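Local coordinates for protein phenylurea hydrolase B (Mycobacterium brisbanense, PDB 4WHB) that probably hydrolyses non-peptide carbon-nitrogen bonds, with phenylureas such as diuron as substrates, as a zinc-binding amidohydrolase, at residues 56-61 against 419-424; 6-11 against 51-56. One frame throughout, in Å; residues are numbered along the deposited sequence.

How the contacts relate
Both contacts lie where the small beta part of this amidohydrolase meets the barrel, away from the zinc-binding residues, and their centres lie about 9 Å apart. Contact 1 is largely buried: strand 56-63 pairs antiparallel with strand 418-421, joining segments 358 residues apart through backbone bonds and mostly apolar side chains. Contact 2 lies farther out and is only partly buried; there the loop leading into the same strand runs beside residues 6-11, with weak polar bonds and a tight turn. Trp56 is shared, taking Thr10 in contact 2 and the end of 419-424 in contact 1. Met57 and Val9 also pack directly, since strands 9-11 and 56-63 are neighbours in one sheet.

Contact 1 of 2, residues 56-61 against 419-424; sequences WMVPGY and VLLDQD
Residues 56-59 and 419-421 form an antiparallel beta ladder in the amidohydrolase fold, where strand 418-421, after the TIM barrel in sequence, pairs with strand 56-63, which leads into it. Trp56 opens the ladder: its O accepts the N-H of Leu421 (2.8 Å), the donor lying above the carbonyl plane, while the return bond from Trp56 N to Leu421 O is weak. The indole, with CG beside the backbone N (chi1 -92°, away from a staggered position), reaches past the strand end, and Asp424 CA sits over a face of its six-membered ring, 4.2 Å from the centroid, in a CH-pi contact. Met57 turns to the other side of the sheet with Leu420, where the two CG atoms meet obliquely at 4.1 Å. Val58 N donates to Val419 O (3.2 Å) nearly along the C=O axis, and the reciprocal bond from Val419 N to Val58 O is weak. On the face of Trp56, Val58, Val419 and Leu421, Val58 CG1 meets Leu421 CD1 at 4.0 Å, the side chains crossing at about a right angle, and Val58 CG2 lies against Val419 CB. Strand 435-440 continues the sheet through backbone bonds of Leu420 with Thr436 and Glu437, while Val419 and Leu421 touch Ile435 with their side chains. Gly60 lets Val419 CG2 come within 3.7 Å of its CA. Tyr61 points its hydroxyl tip to tip at Leu421 CD2, and its ring lies across Val419 roughly at a right angle, with CG2 over the face, 4.2 Å from the centroid, in a second CH-pi contact.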
loop_
_atom_site.group_PDB
_atom_site.type_symbol
_atom_site.label_atom_id
_atom_site.label_comp_id
_atom_site.label_asym_id
_atom_site.label_seq_id
_atom_site.Cartn_x
_atom_site.Cartn_y
_atom_site.Cartn_z
ATOM N N TRP C 56 52.465 7.402 15.426
ATOM C CA TRP C 56 51.788 7.639 16.673
ATOM C C TRP C 56 51.182 6.365 17.123
ATOM O O TRP C 56 50.863 5.478 16.318
ATOM C CB TRP C 56 50.648 8.640 16.481
ATOM C CG TRP C 56 51.071 10.028 16.716
ATOM C CD1 TRP C 56 50.821 10.788 17.815
ATOM C CD2 TRP C 56 51.856 10.826 15.833
ATOM N NE1 TRP C 56 51.432 12.003 17.676
ATOM C CE2 TRP C 56 52.055 12.057 16.461
ATOM C CE3 TRP C 56 52.399 10.614 14.567
ATOM C CZ2 TRP C 56 52.812 13.052 15.899
ATOM C CZ3 TRP C 56 53.133 11.636 13.990
ATOM C CH2 TRP C 56 53.313 12.844 14.648
ATOM N N MET C 57 51.005 6.251 18.430
ATOM C CA MET C 57 50.144 5.199 18.965
ATOM C C MET C 57 48.983 5.858 19.667
ATOM O O MET C 57 49.161 6.703 20.559
ATOM C CB MET C 57 50.885 4.286 19.936
ATOM C CG MET C 57 51.367 2.979 19.320
ATOM S SD MET C 57 52.007 1.874 20.576
ATOM C CE MET C 57 50.676 1.881 21.739
ATOM N N VAL C 58 47.786 5.487 19.235
ATOM C CA VAL C 58 46.578 5.823 19.977
ATOM C C VAL C 58 46.049 4.486 20.466
ATOM O O VAL C 58 46.376 3.429 19.877
ATOM C CB VAL C 58 45.547 6.543 19.119
ATOM C CG1 VAL C 58 46.066 7.906 18.701
ATOM C CG2 VAL C 58 45.212 5.730 17.886
ATOM N N PRO C 59 45.287 4.507 21.558
ATOM C CA PRO C 59 44.704 3.244 21.987
ATOM C C PRO C 59 43.817 2.702 20.862
ATOM O O PRO C 59 43.189 3.488 20.169
ATOM C CB PRO C 59 43.890 3.617 23.241
ATOM C CG PRO C 59 43.892 5.100 23.263
ATOM C CD PRO C 59 45.071 5.589 22.516
ATOM N N GLY C 60 43.821 1.374 20.677
ATOM C CA GLY C 60 42.961 0.731 19.690
ATOM C C GLY C 60 41.539 1.242 19.831
ATOM O O GLY C 60 40.998 1.324 20.935
ATOM N N TYR C 61 40.937 1.633 18.718
ATOM C CA TYR C 61 39.622 2.288 18.761
ATOM C C TYR C 61 38.574 1.324 19.298
ATOM O O TYR C 61 38.612 0.115 19.066
ATOM C CB TYR C 61 39.217 2.851 17.402
ATOM C CG TYR C 61 40.337 3.661 16.758
ATOM C CD1 TYR C 61 40.883 4.777 17.366
ATOM C CD2 TYR C 61 40.870 3.278 15.529
ATOM C CE1 TYR C 61 41.895 5.490 16.760
ATOM C CE2 TYR C 61 41.897 3.982 14.918
ATOM C CZ TYR C 61 42.404 5.085 15.534
ATOM O OH TYR C 61 43.419 5.775 14.901
ATOM N N VAL C 419 46.785 1.057 17.606
ATOM C CA VAL C 419 46.804 1.474 16.236
ATOM C C VAL C 419 47.959 2.463 16.075
ATOM O O VAL C 419 48.170 3.335 16.961
ATOM C CB VAL C 419 45.501 2.164 15.893
ATOM C CG1 VAL C 419 45.460 2.454 14.405
ATOM C CG2 VAL C 419 44.301 1.307 16.314
ATOM N N LEU C 420 48.733 2.314 14.992
ATOM C CA LEU C 420 49.787 3.257 14.714
ATOM C C LEU C 420 49.364 4.217 13.608
ATOM O O LEU C 420 48.904 3.771 12.549
ATOM C CB LEU C 420 51.048 2.520 14.287
ATOM C CG LEU C 420 52.004 1.991 15.367
ATOM C CD1 LEU C 420 52.003 0.475 15.235
ATOM C CD2 LEU C 420 53.424 2.530 15.139
ATOM N N LEU C 421 49.516 5.514 13.814
ATOM C CA LEU C 421 49.090 6.479 12.775
ATOM C C LEU C 421 50.264 7.019 11.965
ATOM O O LEU C 421 51.410 6.767 12.280
ATOM C CB LEU C 421 48.321 7.652 13.404
ATOM C CG LEU C 421 47.093 7.283 14.205
ATOM C CD1 LEU C 421 46.503 8.519 14.797
ATOM C CD2 LEU C 421 46.086 6.576 13.307
ATOM N N ASP C 422 49.959 7.776 10.924
ATOM C CA ASP C 422 51.004 8.380 10.057
ATOM C C ASP C 422 51.279 9.855 10.365
ATOM O O ASP C 422 52.286 10.385 9.949
ATOM C CB ASP C 422 50.552 8.311 8.575
ATOM C CG ASP C 422 51.662 8.115 7.634
ATOM O OD1 ASP C 422 52.808 8.324 8.038
ATOM O OD2 ASP C 422 51.383 7.723 6.485
ATOM N N GLN C 423 50.376 10.507 11.089
ATOM C CA GLN C 423 50.374 11.949 11.177
ATOM C C GLN C 423 49.693 12.446 12.477
ATOM O O GLN C 423 48.970 11.700 13.126
ATOM C CB GLN C 423 49.685 12.510 9.925
ATOM C CG GLN C 423 50.666 12.791 8.794
ATOM C CD GLN C 423 50.097 12.563 7.422
ATOM O OE1 GLN C 423 50.585 11.683 6.710
ATOM N NE2 GLN C 423 49.056 13.333 7.046
ATOM N N ASP C 424 49.925 13.715 12.815
ATOM C CA ASP C 424 49.445 14.316 14.055
ATOM C C ASP C 424 47.947 14.173 14.170
ATOM O O ASP C 424 47.218 14.664 13.307
ATOM C CB ASP C 424 49.806 15.815 14.088
ATOM C CG ASP C 424 50.639 16.210 15.294
ATOM O OD1 ASP C 424 51.716 15.657 15.425
ATOM O OD2 ASP C 424 50.309 17.094 16.090
#

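Contact 2 of 2, residues 6-11 against 51-56; sequences ITNVTL and DGNRRW
The backbones run parallel in two short ladders, Thr7 beside Asp51 and Thr10 beside Trp56, with the register shifting by two where 6-11 turns a corner at Asn8 and 51-56 makes a type II turn from Gly52 to Arg55. That turn is closed by Arg55 N on Gly52 O (3.2 Å). Gly52, with no side chain, lies close to Thr7 and Val9, and its N makes a weak, bent hydrogen bond to Thr7 O (2.8 Å, 124° at the hydrogen). At the corner, Asn8 and Asn53 cross at about a right angle, their amide planes 65° apart, and Asn8 ND2 gives Asn53 OD1 a weak bond at 3.4 Å. The extended side chain of Arg55 carries NH1 to Asn53 O within the same turn, donating in the guanidinium plane at 2.9 Å, nearly along the C=O axis; its NE bonds weakly to Thr436 OG1. Farther on, Thr10 and Trp56 lie side by side and point the same way. Thr10 CB stands over the five-membered ring of the indole, 4.2 Å from its centroid, in a CH-pi contact, while Val9 CG1 rests on the Trp56 carbonyl carbon. The loop lies where the chain passes from the sheet of 4-7 to that of 9-11; with weak bonds between the segments, it probably owes its shape largely to its own turn and the Arg55 NH1 to Asn53 O bond.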
loop_
_atom_site.group_PDB
_atom_site.type_symbol
_atom_site.label_atom_id
_atom_site.label_comp_id
_atom_site.label_asym_id
_atom_site.label_seq_id
_atom_site.Cartn_x
_atom_site.Cartn_y
_atom_site.Cartn_z
ATOM N N ILE C 6 57.886 -2.011 20.488
ATOM C CA ILE C 6 57.592 -0.951 19.548
ATOM C C ILE C 6 58.291 0.293 20.035
ATOM O O ILE C 6 57.976 0.839 21.073
ATOM C CB ILE C 6 56.110 -0.655 19.429
ATOM C CG1 ILE C 6 55.331 -1.928 19.181
ATOM C CG2 ILE C 6 55.887 0.297 18.264
ATOM C CD1 ILE C 6 54.621 -2.460 20.418
ATOM N N THR C 7 59.225 0.754 19.235
ATOM C CA THR C 7 60.213 1.727 19.651
ATOM C C THR C 7 60.010 3.131 19.040
ATOM O O THR C 7 59.553 3.243 17.901
ATOM C CB THR C 7 61.610 1.239 19.249
ATOM O OG1 THR C 7 61.692 1.111 17.822
ATOM C CG2 THR C 7 61.883 -0.117 19.877
ATOM N N ASN C 8 60.386 4.177 19.789
ATOM C CA ASN C 8 60.334 5.537 19.305
ATOM C C ASN C 8 58.917 5.967 18.895
ATOM O O ASN C 8 58.708 6.625 17.851
ATOM C CB ASN C 8 61.277 5.716 18.109
ATOM C CG ASN C 8 61.928 7.127 18.044
ATOM O OD1 ASN C 8 61.557 8.067 18.763
ATOM N ND2 ASN C 8 62.925 7.258 17.183
ATOM N N VAL C 9 57.936 5.614 19.731
ATOM C CA VAL C 9 56.554 6.011 19.492
ATOM C C VAL C 9 56.298 7.321 20.221
ATOM O O VAL C 9 56.872 7.603 21.285
ATOM C CB VAL C 9 55.576 4.948 19.986
ATOM C CG1 VAL C 9 54.179 5.283 19.567
ATOM C CG2 VAL C 9 55.955 3.551 19.461
ATOM N N THR C 10 55.468 8.163 19.608
ATOM C CA THR C 10 54.956 9.361 20.244
ATOM C C THR C 10 53.544 8.994 20.735
ATOM O O THR C 10 52.581 8.882 19.913
ATOM C CB THR C 10 54.879 10.491 19.235
ATOM O OG1 THR C 10 56.050 10.487 18.419
ATOM C CG2 THR C 10 54.753 11.831 19.976
ATOM N N LEU C 11 53.404 8.792 22.047
ATOM C CA LEU C 11 52.241 8.102 22.568
ATOM C C LEU C 11 51.086 9.002 23.049
ATOM O O LEU C 11 51.275 9.860 23.937
ATOM C CB LEU C 11 52.670 7.216 23.721
ATOM C CG LEU C 11 51.472 6.447 24.362
ATOM C CD1 LEU C 11 50.658 5.590 23.366
ATOM C CD2 LEU C 11 51.887 5.602 25.552
ATOM N N ASP C 51 59.376 -0.995 14.432
ATOM C CA ASP C 51 59.925 0.362 14.358
ATOM C C ASP C 51 58.793 1.367 14.416
ATOM O O ASP C 51 57.922 1.365 13.572
ATOM C CB ASP C 51 60.735 0.542 13.071
ATOM C CG ASP C 51 61.294 1.925 12.936
ATOM O OD1 ASP C 51 62.333 2.200 13.553
ATOM O OD2 ASP C 51 60.704 2.742 12.206
ATOM N N GLY C 52 58.800 2.233 15.414
ATOM C CA GLY C 52 57.731 3.218 15.575
ATOM C C GLY C 52 58.103 4.650 15.246
ATOM O O GLY C 52 57.311 5.546 15.523
ATOM N N ASN C 53 59.278 4.863 14.659
ATOM C CA ASN C 53 59.686 6.213 14.266
ATOM C C ASN C 53 58.636 6.842 13.335
ATOM O O ASN C 53 57.976 6.148 12.520
ATOM C CB ASN C 53 61.042 6.210 13.550
ATOM C CG ASN C 53 62.047 5.240 14.165
ATOM O OD1 ASN C 53 61.824 4.686 15.251
ATOM N ND2 ASN C 53 63.146 5.019 13.458
ATOM N N ARG C 54 58.438 8.147 13.502
ATOM C CA ARG C 54 57.576 8.890 12.603
ATOM C C ARG C 54 56.155 8.361 12.641
ATOM O O ARG C 54 55.440 8.513 11.672
ATOM C CB ARG C 54 58.102 8.829 11.151
ATOM C CG ARG C 54 59.581 9.106 10.991
ATOM C CD ARG C 54 59.832 10.608 11.055
ATOM N NE ARG C 54 61.246 10.932 11.075
ATOM C CZ ARG C 54 62.052 10.647 12.087
ATOM N NH1 ARG C 54 61.623 10.019 13.149
ATOM N NH2 ARG C 54 63.327 10.966 12.053
ATOM N N ARG C 55 55.735 7.745 13.739
ATOM C CA ARG C 55 54.343 7.344 13.877
ATOM C C ARG C 55 53.754 7.681 15.244
ATOM O O ARG C 55 54.456 8.175 16.113
ATOM C CB ARG C 55 54.193 5.846 13.596
ATOM C CG ARG C 55 54.228 5.525 12.121
ATOM C CD ARG C 55 54.732 4.137 11.867
ATOM N NE ARG C 55 54.808 3.878 10.417
ATOM C CZ ARG C 55 55.707 4.429 9.604
ATOM N NH1 ARG C 55 56.617 5.263 10.063
ATOM N NH2 ARG C 55 55.716 4.121 8.324
ATOM N N TRP C 56 52.465 7.402 15.426
ATOM C CA TRP C 56 51.788 7.639 16.673
ATOM C C TRP C 56 51.182 6.365 17.123
ATOM O O TRP C 56 50.863 5.478 16.318
ATOM C CB TRP C 56 50.648 8.640 16.481
ATOM C CG TRP C 56 51.071 10.028 16.716
ATOM C CD1 TRP C 56 50.821 10.788 17.815
ATOM C CD2 TRP C 56 51.856 10.826 15.833
ATOM N NE1 TRP C 56 51.432 12.003 17.676
ATOM C CE2 TRP C 56 52.055 12.057 16.461
ATOM C CE3 TRP C 56 52.399 10.614 14.567
ATOM C CZ2 TRP C 56 52.812 13.052 15.899
ATOM C CZ3 TRP C 56 53.133 11.636 13.990
ATOM C CH2 TRP C 56 53.313 12.844 14.648
#